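PDB 3OOV: methyl-accepting chemotaxis protein, putative from Geobacter sulfurreducens, which probably takes part in chemotaxis signalling, here represented by a fragment carrying a GAF domain, a fold often used for ligand sensing. Local coordinates for residues S9-S14 and D18-L23; E26-V31 and G128-D133; A63-P68 and D105-L110; I39-T44 and C118-K123; D30-E35 and V146-L151. All coordinates share one frame; numbering follows the deposited sequence.

The five contacts lie around the antiparallel sheet of a GAF-type fold. Interaction 1 comes first along the chain and packs helix 7-13 on helix 17-31. Interactions 2 and 5 start from the far end of helix 17-31 and share D30 and V31; their centres lie about 6 Å apart. Interaction 2 reaches strand 125-133, and interaction 5 reaches helix 143-167. In sequence both enclose interaction 4, which in turn encloses interaction 3. Interaction 4 joins strands 36-42 and 115-122 across strand 125-133, its centre about 14 Å from that of interaction 2. Interaction 3 sets edge strand 66-68 against a loop. The contacts thus link helices from both ends of the chain, and this loop, to one sheet.

Interaction 1 (S9-S14 and D18-L23); sequences SRIQKS and DEVLRL
Helix 9-13 and helix 18-23 run nearly antiparallel, at 172°, with their axes 9.4 Å apart. The two lie closest at I11 and V20, whose CA atoms are 5.4 Å apart. S14, in the turn after the first helix, supplies the polar link. Its OG donates to E19 OE2 at 2.7 Å, and OE2 accepts with its anti lone pair, the one away from the other carboxylate oxygen. S14 OG also accepts from the backbone N of D16, so two bonds hold it. E19 is stretched out to reach it, with CG anti to the backbone N (chi1 -176°) and the chain extended beyond. With an alanine here, S14 OG would probably be left without this acceptor and the turn less firmly tied to the second helix. The rest is mostly apolar packing by I11, V20 and L23. I11 CG2 meets V20 CG1 at 3.9 Å, the two side chains crossing at about a right angle. L23 leans into the first helix, its CD1 3.8 Å from the carbonyl O of R10 and its CD2 beside the R10 guanidinium. I11 and V20 both rest on A159, and R162 bonds to S14 O, so the helical hairpin lies along helix 143-167. L21 turns to strands 36-42 and 48-55.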
# COMPACT_ATOMS: atom_id res chain seq x y z
N SER A 9 -6.42 -27.09 0.57
CA SER A 9 -7.11 -28.28 0.13
C SER A 9 -8.66 -28.13 0.23
O SER A 9 -9.38 -28.49 -0.70
CB SER A 9 -6.60 -29.48 0.93
OG SER A 9 -7.24 -30.66 0.50
N ARG A 10 -9.15 -27.59 1.33
CA ARG A 10 -10.59 -27.46 1.54
C ARG A 10 -11.26 -26.34 0.72
O ARG A 10 -12.43 -26.42 0.37
CB ARG A 10 -10.89 -27.32 3.01
CG ARG A 10 -11.14 -28.69 3.61
CD ARG A 10 -10.50 -28.90 4.95
NE ARG A 10 -10.92 -27.96 5.97
CZ ARG A 10 -10.07 -27.35 6.80
NH1 ARG A 10 -8.76 -27.62 6.72
NH2 ARG A 10 -10.52 -26.48 7.72
N ILE A 11 -10.48 -25.31 0.44
CA ILE A 11 -10.94 -24.20 -0.39
C ILE A 11 -11.29 -24.81 -1.76
O ILE A 11 -12.43 -24.73 -2.23
CB ILE A 11 -9.86 -23.07 -0.45
CG1 ILE A 11 -9.87 -22.32 0.90
CG2 ILE A 11 -10.08 -22.15 -1.65
CD1 ILE A 11 -8.71 -21.35 1.11
N GLN A 12 -10.28 -25.48 -2.31
CA GLN A 12 -10.29 -26.25 -3.53
C GLN A 12 -11.58 -27.06 -3.71
O GLN A 12 -12.18 -27.06 -4.79
CB GLN A 12 -9.07 -27.16 -3.45
CG GLN A 12 -8.32 -27.45 -4.76
CD GLN A 12 -7.70 -26.22 -5.47
OE1 GLN A 12 -6.47 -26.08 -5.50
NE2 GLN A 12 -8.55 -25.37 -6.08
N LYS A 13 -12.04 -27.68 -2.64
CA LYS A 13 -13.23 -28.57 -2.66
C LYS A 13 -14.56 -27.85 -2.65
O LYS A 13 -15.60 -28.44 -2.91
CB LYS A 13 -13.15 -29.50 -1.45
CG LYS A 13 -12.60 -30.88 -1.70
CD LYS A 13 -13.81 -31.80 -2.14
CE LYS A 13 -13.69 -33.22 -1.56
NZ LYS A 13 -13.77 -33.26 -0.05
N SER A 14 -14.56 -26.56 -2.34
CA SER A 14 -15.82 -25.82 -2.21
C SER A 14 -16.22 -25.13 -3.52
O SER A 14 -15.36 -24.72 -4.29
CB SER A 14 -15.71 -24.75 -1.12
OG SER A 14 -16.86 -23.93 -1.13
N ASP A 18 -18.89 -17.88 -0.17
CA ASP A 18 -18.89 -17.48 1.22
C ASP A 18 -18.21 -18.51 2.08
O ASP A 18 -17.50 -18.17 3.07
CB ASP A 18 -20.32 -17.29 1.69
CG ASP A 18 -20.93 -16.02 1.16
OD1 ASP A 18 -20.23 -15.23 0.45
OD2 ASP A 18 -22.11 -15.79 1.48
N GLU A 19 -18.41 -19.79 1.74
CA GLU A 19 -17.72 -20.85 2.45
C GLU A 19 -16.19 -20.73 2.28
O GLU A 19 -15.43 -20.94 3.22
CB GLU A 19 -18.23 -22.21 1.97
CG GLU A 19 -17.70 -23.42 2.67
CD GLU A 19 -18.39 -24.69 2.13
OE1 GLU A 19 -19.17 -25.28 2.92
OE2 GLU A 19 -18.18 -25.05 0.93
N VAL A 20 -15.76 -20.37 1.08
CA VAL A 20 -14.35 -20.23 0.80
C VAL A 20 -13.79 -19.05 1.60
O VAL A 20 -12.64 -19.09 2.04
CB VAL A 20 -14.14 -19.95 -0.66
CG1 VAL A 20 -12.75 -19.33 -0.95
CG2 VAL A 20 -14.36 -21.25 -1.50
N LEU A 21 -14.59 -18.01 1.76
CA LEU A 21 -14.21 -16.83 2.50
C LEU A 21 -14.14 -17.22 4.00
O LEU A 21 -13.14 -16.93 4.64
CB LEU A 21 -15.21 -15.71 2.25
CG LEU A 21 -15.11 -15.26 0.78
CD1 LEU A 21 -16.13 -14.18 0.49
CD2 LEU A 21 -13.70 -14.74 0.39
N ARG A 22 -15.14 -17.94 4.49
CA ARG A 22 -15.10 -18.38 5.86
C ARG A 22 -13.83 -19.21 6.18
O ARG A 22 -13.13 -18.95 7.17
CB ARG A 22 -16.41 -19.03 6.31
CG ARG A 22 -17.57 -18.03 6.48
CD ARG A 22 -18.81 -18.66 7.13
NE ARG A 22 -19.21 -19.88 6.43
CZ ARG A 22 -20.15 -19.97 5.47
NH1 ARG A 22 -20.86 -18.91 5.08
NH2 ARG A 22 -20.38 -21.15 4.90
N LEU A 23 -13.49 -20.13 5.29
CA LEU A 23 -12.29 -20.97 5.43
C LEU A 23 -11.00 -20.21 5.32
O LEU A 23 -10.01 -20.52 6.03
CB LEU A 23 -12.27 -22.03 4.34
CG LEU A 23 -13.21 -23.22 4.42
CD1 LEU A 23 -13.36 -23.87 3.00
CD2 LEU A 23 -12.68 -24.28 5.49

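Interaction 2 (E26-V31 and G128-D133); sequences EGLHDV and GVFAVD
L28 puts its CD1 methyl against the edge of the F130 ring, near the ring plane. CD1 is 3.6 Å from F130 CE2 and almost as close to CD2, so one methyl covers one side of the ring rim. The two side chains meet at a slant. The first torsion of L28 explains the reach: CG lies anti to the carbonyl carbon (chi1 -86°), and the branch leaves the helix in the direction of the strand. The same methyl also approaches V132 CG2, more loosely, at 4.4 Å. F130 and V132 are two residues apart on the strand, so both side chains leave it on the same face, the one turned to the helix. L28 thus sits across the pair of them. The backbones stay well apart, with 9.3 Å between the CA atoms of L28 and V132. Only side chains bridge that gap, and all three are apolar and buried. The helix is distorted at this end. It has a wider pi-type turn over 27-31, and just beyond it the backbone N of L32 probably hydrogen-bonds to G27 O, a bond of the same wide spacing. The contact joins helix 17-31 to strand 125-133 in the buried interior. F130 also packs on I39 of strand 36-42 and I120 of strand 115-122, its neighbours in the sheet. Helix 143-167 closes the group, with I149 against F130 and V132, and with T148 and F152 against L28.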
# COMPACT_ATOMS: atom_id res chain seq x y z
N GLU A 26 -10.94 -18.60 8.78
CA GLU A 26 -10.50 -19.71 9.63
C GLU A 26 -9.03 -19.96 9.60
O GLU A 26 -8.40 -19.93 10.66
CB GLU A 26 -11.31 -21.01 9.43
CG GLU A 26 -12.73 -20.82 10.05
CD GLU A 26 -13.77 -21.99 9.79
OE1 GLU A 26 -15.00 -21.73 9.97
OE2 GLU A 26 -13.35 -23.14 9.47
N GLY A 27 -8.46 -20.10 8.42
CA GLY A 27 -7.05 -20.43 8.30
C GLY A 27 -6.16 -19.35 8.88
O GLY A 27 -5.18 -19.65 9.62
N LEU A 28 -6.48 -18.09 8.56
CA LEU A 28 -5.67 -16.97 9.00
C LEU A 28 -5.70 -16.90 10.51
O LEU A 28 -4.68 -16.58 11.10
CB LEU A 28 -6.12 -15.59 8.48
CG LEU A 28 -5.61 -15.12 7.11
CD1 LEU A 28 -6.34 -13.79 6.53
CD2 LEU A 28 -4.05 -14.92 7.16
N HIS A 29 -6.87 -17.17 11.09
CA HIS A 29 -7.12 -17.00 12.52
C HIS A 29 -6.59 -18.23 13.28
O HIS A 29 -5.64 -18.10 14.06
CB HIS A 29 -8.63 -16.81 12.81
CG HIS A 29 -8.97 -16.79 14.27
ND1 HIS A 29 -8.69 -15.72 15.10
CD2 HIS A 29 -9.61 -17.70 15.06
CE1 HIS A 29 -9.12 -15.98 16.33
NE2 HIS A 29 -9.68 -17.17 16.33
N ASP A 30 -7.22 -19.39 13.03
CA ASP A 30 -6.91 -20.67 13.70
C ASP A 30 -5.51 -21.18 13.47
O ASP A 30 -4.92 -21.72 14.36
CB ASP A 30 -7.87 -21.77 13.24
CG ASP A 30 -9.24 -21.60 13.79
OD1 ASP A 30 -9.38 -20.94 14.84
OD2 ASP A 30 -10.19 -22.13 13.18
N VAL A 31 -5.00 -21.04 12.26
CA VAL A 31 -3.70 -21.62 11.93
C VAL A 31 -2.61 -20.61 12.12
O VAL A 31 -1.60 -20.90 12.73
CB VAL A 31 -3.66 -22.17 10.49
CG1 VAL A 31 -2.25 -22.66 10.16
CG2 VAL A 31 -4.68 -23.30 10.32
N GLY A 128 -13.93 -7.04 -2.94
CA GLY A 128 -14.20 -7.06 -1.50
C GLY A 128 -12.89 -6.77 -0.77
O GLY A 128 -11.94 -6.42 -1.43
N VAL A 129 -12.82 -6.98 0.55
CA VAL A 129 -11.66 -6.69 1.39
C VAL A 129 -11.46 -7.73 2.51
O VAL A 129 -12.44 -8.29 3.08
CB VAL A 129 -11.68 -5.20 2.03
CG1 VAL A 129 -11.75 -4.10 0.96
CG2 VAL A 129 -12.84 -5.00 2.99
N PHE A 130 -10.19 -7.95 2.86
CA PHE A 130 -9.83 -8.51 4.17
C PHE A 130 -9.50 -7.35 5.08
O PHE A 130 -8.72 -6.49 4.70
CB PHE A 130 -8.59 -9.36 4.06
CG PHE A 130 -8.84 -10.72 3.56
CD1 PHE A 130 -9.34 -10.93 2.28
CD2 PHE A 130 -8.54 -11.82 4.37
CE1 PHE A 130 -9.55 -12.24 1.78
CE2 PHE A 130 -8.74 -13.13 3.90
CZ PHE A 130 -9.24 -13.36 2.59
N ALA A 131 -10.09 -7.29 6.27
CA ALA A 131 -9.67 -6.31 7.29
C ALA A 131 -9.16 -7.18 8.46
O ALA A 131 -9.92 -7.98 9.01
CB ALA A 131 -10.90 -5.46 7.73
N VAL A 132 -7.90 -7.00 8.86
CA VAL A 132 -7.25 -7.89 9.81
C VAL A 132 -6.61 -7.04 10.94
O VAL A 132 -6.08 -5.94 10.69
CB VAL A 132 -6.19 -8.82 9.17
CG1 VAL A 132 -5.54 -9.79 10.24
CG2 VAL A 132 -6.79 -9.70 8.06
N ASP A 133 -6.72 -7.53 12.19
CA ASP A 133 -6.08 -6.88 13.32
C ASP A 133 -5.69 -7.85 14.44
O ASP A 133 -6.26 -8.95 14.54
CB ASP A 133 -6.89 -5.69 13.86
CG ASP A 133 -8.07 -6.13 14.69
OD1 ASP A 133 -7.81 -6.51 15.86
OD2 ASP A 133 -9.25 -6.14 14.18

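Interaction 3 (A63-P68 and D105-L110)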
# COMPACT_ATOMS: atom_id res chain seq x y z
N ALA A 63 -23.84 -12.19 9.26
CA ALA A 63 -25.01 -12.37 8.34
C ALA A 63 -26.03 -11.23 8.39
O ALA A 63 -26.57 -10.91 9.45
CB ALA A 63 -25.75 -13.75 8.59
N GLY A 64 -26.29 -10.63 7.23
CA GLY A 64 -27.25 -9.56 7.15
C GLY A 64 -26.63 -8.19 7.33
O GLY A 64 -27.32 -7.15 7.13
N VAL A 65 -25.36 -8.13 7.73
CA VAL A 65 -24.78 -6.84 7.90
C VAL A 65 -24.37 -6.32 6.53
O VAL A 65 -23.65 -7.00 5.81
CB VAL A 65 -23.53 -6.80 8.88
CG1 VAL A 65 -22.88 -5.45 8.83
CG2 VAL A 65 -23.93 -7.09 10.31
N VAL A 66 -24.78 -5.09 6.19
CA VAL A 66 -24.44 -4.50 4.89
C VAL A 66 -24.06 -3.07 5.17
O VAL A 66 -24.78 -2.37 5.89
CB VAL A 66 -25.67 -4.54 3.89
CG1 VAL A 66 -25.35 -3.90 2.48
CG2 VAL A 66 -26.22 -5.98 3.74
N LEU A 67 -23.01 -2.60 4.52
CA LEU A 67 -22.38 -1.35 4.93
C LEU A 67 -22.19 -0.49 3.66
O LEU A 67 -21.81 -1.02 2.60
CB LEU A 67 -21.02 -1.69 5.59
CG LEU A 67 -21.13 -2.44 6.96
CD1 LEU A 67 -19.86 -3.17 7.33
CD2 LEU A 67 -21.53 -1.40 8.07
N PRO A 68 -22.43 0.84 3.77
CA PRO A 68 -22.18 1.70 2.55
C PRO A 68 -20.73 1.84 2.10
O PRO A 68 -19.86 2.06 2.92
CB PRO A 68 -22.69 3.09 2.98
CG PRO A 68 -22.65 3.09 4.52
CD PRO A 68 -22.85 1.62 4.95
N ASP A 105 -18.80 2.08 12.61
CA ASP A 105 -18.21 2.18 13.94
C ASP A 105 -19.15 1.67 15.05
O ASP A 105 -18.81 1.73 16.23
CB ASP A 105 -17.76 3.62 14.20
CG ASP A 105 -18.92 4.58 14.46
OD1 ASP A 105 -18.62 5.74 14.77
OD2 ASP A 105 -20.12 4.21 14.34
N ALA A 106 -20.30 1.14 14.64
CA ALA A 106 -21.23 0.45 15.55
C ALA A 106 -20.84 -1.03 15.62
O ALA A 106 -21.43 -1.77 16.41
CB ALA A 106 -22.70 0.60 15.03
N ILE A 107 -19.88 -1.48 14.79
CA ILE A 107 -19.55 -2.90 14.76
C ILE A 107 -18.22 -3.16 15.51
O ILE A 107 -17.13 -2.70 15.06
CB ILE A 107 -19.45 -3.41 13.33
CG1 ILE A 107 -20.52 -2.70 12.45
CG2 ILE A 107 -19.41 -4.98 13.23
CD1 ILE A 107 -21.40 -3.55 11.56
N ARG A 108 -18.28 -3.97 16.57
CA ARG A 108 -17.10 -4.27 17.39
C ARG A 108 -15.98 -4.88 16.56
O ARG A 108 -14.80 -4.60 16.80
CB ARG A 108 -17.43 -5.24 18.55
CG ARG A 108 -18.07 -4.55 19.78
CD ARG A 108 -18.31 -5.61 20.94
NE ARG A 108 -19.30 -6.59 20.50
CZ ARG A 108 -19.11 -7.89 20.33
NH1 ARG A 108 -17.94 -8.47 20.54
NH2 ARG A 108 -20.14 -8.61 19.92
N ALA A 109 -16.36 -5.68 15.56
CA ALA A 109 -15.39 -6.46 14.80
C ALA A 109 -14.51 -5.53 13.99
O ALA A 109 -13.40 -5.94 13.66
CB ALA A 109 -16.12 -7.47 13.87
N LEU A 110 -15.03 -4.34 13.67
CA LEU A 110 -14.42 -3.30 12.86
C LEU A 110 -13.82 -2.14 13.67
O LEU A 110 -13.30 -1.18 13.06
CB LEU A 110 -15.44 -2.68 11.87
CG LEU A 110 -16.03 -3.67 10.86
CD1 LEU A 110 -16.85 -2.94 9.82
CD2 LEU A 110 -14.91 -4.50 10.14
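The backbone N of L110 donates to the carbonyl O of I107 at 3.0 Å. This bond closes a 3-10-type turn whose first and last residues, I107 and L110, both point toward segment 63-68. I107 does most of the touching. Its CD1 lies 3.6 Å from V65 CG1, and the two side chains slide past each other in opposite directions. V65 offers this methyl because CG1 stands anti to its backbone N (chi1 172°). I107 CD1 also comes within 4.1 Å of L67 CD2, there at a slant. One methyl of I107 thus touches both V65 and L67, which leave the chain on the same side. L67 uses its other branch for L110. The two leucines reach toward each other tip to tip, with CD1 of L67 3.9 Å from CD1 of L110. Behind these groups stands F51 of strand 48-55, which packs on V65, I107 and L110 and continues the apolar patch. V65 and L67 also pair through their backbones with F51 and L49 of that strand. Polar bonds lie around this patch. Y104 OH bonds to P68 O, and the O atoms of R108 and A109 both bond to the guanidinium of R135. A glycerol, probably from the crystallisation liquor, bonds to the O atoms of A109 and L110. The chemistry is thus divided: between the two segments the contact is made by aliphatic methyls, while the bonds from Y104 and R135 probably help to hold the loop.

Interaction 4 (I39-T44 and C118-K123); sequences ILMADT and CPIVVK
I120 points its CB toward strand 39-42, and from there the side chain runs over the face of the sheet, above strand 125-133. CG1 comes next, anti to the carbonyl carbon (chi1 -62°). It packs against the ring of F130. The tip, CD1, does the work of the contact. It meets CG2 of I39 at 3.9 Å and the SE atom of selenomethionine M41 at 4.0 Å, crossing each of these side chains at about a right angle. The methyl rests against both, and the two residues sit two apart on the other strand. M41 arrives there by folding back: its chain is bent at chi2 (-70°) and chi3 (-64°), which swings SE nearer to I120 than its CB direction alone would suggest. The two strands are not neighbours in the sheet. Strand 125-133 runs between them, antiparallel to both, in the central antiparallel sheet of the GAF fold. It pairs by backbone hydrogen bonds on each flank, G128 with I120 and V129 with L40. The side chains pass over this middle strand at G128, which has no side chain to intervene. Both I120 CD1 and M41 SE come close to its CA. The backbones of the outer strands stay apart, with 8.6 Å between the CA atoms of M41 and I120. Helices cover this face of the sheet. L21 of helix 17-31 packs on I39 and M41, and I160 of helix 143-167 on M41.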
# COMPACT_ATOMS: atom_id res chain seq x y z
N ILE A 39 -13.98 -10.33 6.59
CA ILE A 39 -14.05 -10.35 5.12
C ILE A 39 -15.40 -9.81 4.64
O ILE A 39 -16.44 -10.31 5.05
CB ILE A 39 -13.79 -11.74 4.53
CG1 ILE A 39 -12.49 -12.31 5.06
CG2 ILE A 39 -13.79 -11.70 2.93
CD1 ILE A 39 -12.28 -13.83 4.65
N LEU A 40 -15.35 -8.78 3.80
CA LEU A 40 -16.54 -8.09 3.30
C LEU A 40 -16.49 -8.12 1.79
O LEU A 40 -15.40 -7.92 1.21
CB LEU A 40 -16.58 -6.66 3.79
CG LEU A 40 -16.57 -6.57 5.35
CD1 LEU A 40 -15.15 -6.27 5.84
CD2 LEU A 40 -17.53 -5.52 5.94
N MSE A 41 -17.65 -8.38 1.17
CA MSE A 41 -17.79 -8.52 -0.30
C MSE A 41 -18.73 -7.46 -0.86
O MSE A 41 -19.81 -7.19 -0.28
CB MSE A 41 -18.30 -9.93 -0.62
CG MSE A 41 -17.25 -10.98 -0.19
SE MSE A 41 -15.61 -10.94 -1.37
CE MSE A 41 -16.51 -11.47 -2.96
N ALA A 42 -18.29 -6.77 -1.92
CA ALA A 42 -19.16 -5.75 -2.56
C ALA A 42 -20.42 -6.39 -3.14
O ALA A 42 -20.38 -7.55 -3.64
CB ALA A 42 -18.39 -5.08 -3.69
N ASP A 43 -21.54 -5.69 -3.08
CA ASP A 43 -22.73 -6.19 -3.83
C ASP A 43 -22.47 -5.99 -5.34
O ASP A 43 -21.37 -5.51 -5.74
CB ASP A 43 -24.02 -5.52 -3.41
CG ASP A 43 -23.99 -3.96 -3.55
OD1 ASP A 43 -22.97 -3.34 -3.92
OD2 ASP A 43 -24.99 -3.33 -3.21
N THR A 44 -23.46 -6.39 -6.15
CA THR A 44 -23.30 -6.37 -7.58
C THR A 44 -23.16 -4.95 -8.14
O THR A 44 -22.43 -4.74 -9.07
CB THR A 44 -24.35 -7.25 -8.38
OG1 THR A 44 -23.81 -7.50 -9.67
CG2 THR A 44 -25.68 -6.56 -8.53
N CYS A 118 -6.83 -5.11 3.06
CA CYS A 118 -6.20 -5.67 1.88
C CYS A 118 -7.33 -5.97 0.86
O CYS A 118 -8.32 -6.57 1.23
CB CYS A 118 -5.43 -6.91 2.26
SG CYS A 118 -4.84 -7.78 0.80
N PRO A 119 -7.22 -5.47 -0.37
CA PRO A 119 -8.34 -5.62 -1.33
C PRO A 119 -8.34 -7.05 -1.86
O PRO A 119 -7.28 -7.67 -1.90
CB PRO A 119 -7.96 -4.64 -2.46
CG PRO A 119 -6.35 -4.69 -2.46
CD PRO A 119 -6.02 -4.83 -0.96
N ILE A 120 -9.50 -7.58 -2.20
CA ILE A 120 -9.57 -8.85 -2.92
C ILE A 120 -9.78 -8.43 -4.38
O ILE A 120 -10.73 -7.74 -4.69
CB ILE A 120 -10.75 -9.70 -2.43
CG1 ILE A 120 -10.55 -10.03 -0.91
CG2 ILE A 120 -10.90 -10.99 -3.35
CD1 ILE A 120 -11.84 -10.40 -0.17
N VAL A 121 -8.88 -8.81 -5.27
CA VAL A 121 -8.89 -8.18 -6.59
C VAL A 121 -9.07 -9.27 -7.59
O VAL A 121 -8.34 -10.29 -7.58
CB VAL A 121 -7.58 -7.35 -6.89
CG1 VAL A 121 -7.58 -6.81 -8.35
CG2 VAL A 121 -7.41 -6.17 -5.89
N VAL A 122 -10.07 -9.09 -8.45
CA VAL A 122 -10.29 -9.99 -9.58
C VAL A 122 -10.18 -9.18 -10.89
O VAL A 122 -10.83 -8.15 -11.04
CB VAL A 122 -11.62 -10.77 -9.40
CG1 VAL A 122 -12.21 -11.21 -10.77
CG2 VAL A 122 -11.39 -11.96 -8.48
N LYS A 123 -9.26 -9.60 -11.75
CA LYS A 123 -9.02 -8.96 -13.05
C LYS A 123 -8.94 -7.43 -13.01
O LYS A 123 -9.65 -6.73 -13.75
CB LYS A 123 -10.03 -9.45 -14.12
CG LYS A 123 -9.50 -10.67 -14.96
CD LYS A 123 -10.02 -12.07 -14.51
CE LYS A 123 -11.24 -12.54 -15.37
NZ LYS A 123 -12.00 -13.78 -14.85

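Interaction 5 (D30-E35 and V146-L151); sequences DVLGYE and VDTIKL
The chain leaves the end of helix 17-31 and turns at G33, with L32 CA 9.1 Å from T148 CA on helix 146-151. G33 has positive phi (78°), and the residues on its two sides, L32 and Y34, both point toward the second helix. T148 meets both of them with its CG2 methyl. L32 reaches it tip to tip, CD2 lying 3.9 Å from CG2. Y34 comes in obliquely, its CE2 4.0 Å from the CG2 methyl of T148. The torsion of T148 sorts its two branches: CG2 stands anti to the backbone N, while OG1 stands beside that N (chi1 -78°) and serves a water. This water lies 2.9 Å from T148 OG1 and donates to Y34 OH at 3.1 Å. Y34 OH also bonds to D145 OD1, just ahead of the helix segment. The phenol therefore has two polar partners at its tip, which should limit how far the ring can shift. Its flanks are apolar, with L28 and V132 among the residues packed on it. At the other end of Y34, the carbonyl O bonds to H29 ND1. On another side of helix 143-167, K150 forms a salt bridge with D143 of the second subunit. The arrangement belongs to the GAF fold, in which helices from the two ends of the domain pack together on one face of the antiparallel sheet.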
# COMPACT_ATOMS: atom_id res chain seq x y z
N ASP A 30 -7.22 -19.39 13.03
CA ASP A 30 -6.91 -20.67 13.70
C ASP A 30 -5.51 -21.18 13.47
O ASP A 30 -4.92 -21.72 14.36
CB ASP A 30 -7.87 -21.77 13.24
CG ASP A 30 -9.24 -21.60 13.79
OD1 ASP A 30 -9.38 -20.94 14.84
OD2 ASP A 30 -10.19 -22.13 13.18
N VAL A 31 -5.00 -21.04 12.26
CA VAL A 31 -3.70 -21.62 11.93
C VAL A 31 -2.61 -20.61 12.12
O VAL A 31 -1.60 -20.90 12.73
CB VAL A 31 -3.66 -22.17 10.49
CG1 VAL A 31 -2.25 -22.66 10.16
CG2 VAL A 31 -4.68 -23.30 10.32
N LEU A 32 -2.81 -19.39 11.65
CA LEU A 32 -1.73 -18.39 11.68
C LEU A 32 -1.86 -17.46 12.88
O LEU A 32 -1.03 -16.57 13.08
CB LEU A 32 -1.73 -17.58 10.41
CG LEU A 32 -0.92 -18.02 9.19
CD1 LEU A 32 -0.14 -19.33 9.30
CD2 LEU A 32 -1.76 -18.04 7.95
N GLY A 33 -2.90 -17.59 13.65
CA GLY A 33 -2.91 -16.78 14.89
C GLY A 33 -3.29 -15.30 14.75
O GLY A 33 -3.22 -14.57 15.76
N TYR A 34 -3.74 -14.83 13.56
CA TYR A 34 -4.33 -13.43 13.53
C TYR A 34 -5.60 -13.42 14.31
O TYR A 34 -6.45 -14.30 14.14
CB TYR A 34 -4.61 -12.91 12.10
CG TYR A 34 -3.29 -12.78 11.41
CD1 TYR A 34 -2.45 -11.73 11.74
CD2 TYR A 34 -2.81 -13.78 10.56
CE1 TYR A 34 -1.22 -11.61 11.20
CE2 TYR A 34 -1.56 -13.68 9.99
CZ TYR A 34 -0.77 -12.54 10.30
OH TYR A 34 0.51 -12.36 9.79
N GLU A 35 -5.76 -12.41 15.13
CA GLU A 35 -6.77 -12.40 16.16
C GLU A 35 -8.18 -12.08 15.57
O GLU A 35 -9.14 -12.72 15.95
CB GLU A 35 -6.35 -11.29 17.15
CG GLU A 35 -7.14 -11.30 18.41
CD GLU A 35 -7.21 -9.91 19.14
OE1 GLU A 35 -6.08 -9.33 19.35
OE2 GLU A 35 -8.41 -9.47 19.51
N VAL A 146 1.42 -8.46 6.13
CA VAL A 146 0.81 -8.03 4.85
C VAL A 146 1.03 -9.09 3.76
O VAL A 146 0.09 -9.46 3.11
CB VAL A 146 1.31 -6.63 4.38
CG1 VAL A 146 1.02 -6.41 2.89
CG2 VAL A 146 0.68 -5.52 5.21
N ASP A 147 2.24 -9.67 3.63
CA ASP A 147 2.46 -10.74 2.64
C ASP A 147 1.56 -11.87 2.95
O ASP A 147 1.11 -12.56 2.05
CB ASP A 147 3.89 -11.35 2.63
CG ASP A 147 4.97 -10.35 2.31
OD1 ASP A 147 4.68 -9.27 1.75
OD2 ASP A 147 6.15 -10.67 2.65
N THR A 148 1.36 -12.18 4.22
CA THR A 148 0.55 -13.36 4.51
C THR A 148 -0.96 -13.16 4.18
O THR A 148 -1.64 -14.08 3.75
CB THR A 148 0.71 -13.79 5.93
OG1 THR A 148 1.95 -14.50 6.05
CG2 THR A 148 -0.39 -14.75 6.31
N ILE A 149 -1.44 -11.95 4.43
CA ILE A 149 -2.84 -11.59 4.24
C ILE A 149 -3.12 -11.52 2.72
O ILE A 149 -4.10 -12.11 2.26
CB ILE A 149 -3.17 -10.27 5.02
CG1 ILE A 149 -3.14 -10.53 6.54
CG2 ILE A 149 -4.54 -9.59 4.59
CD1 ILE A 149 -3.00 -9.14 7.32
N LYS A 150 -2.22 -10.87 1.98
CA LYS A 150 -2.20 -10.84 0.50
C LYS A 150 -2.22 -12.20 -0.12
O LYS A 150 -2.88 -12.40 -1.13
CB LYS A 150 -0.99 -10.09 -0.06
CG LYS A 150 -1.12 -8.64 0.02
CD LYS A 150 0.07 -7.92 -0.63
CE LYS A 150 -0.14 -7.72 -2.14
NZ LYS A 150 0.91 -6.74 -2.65
N LEU A 151 -1.54 -13.16 0.52
CA LEU A 151 -1.59 -14.53 0.04
C LEU A 151 -2.98 -15.10 0.15
O LEU A 151 -3.41 -15.84 -0.76
CB LEU A 151 -0.62 -15.40 0.84
CG LEU A 151 -0.23 -16.84 0.46
CD1 LEU A 151 0.55 -16.95 -0.87
CD2 LEU A 151 0.64 -17.32 1.62
O HOH W 1 2.38 -14.61 8.92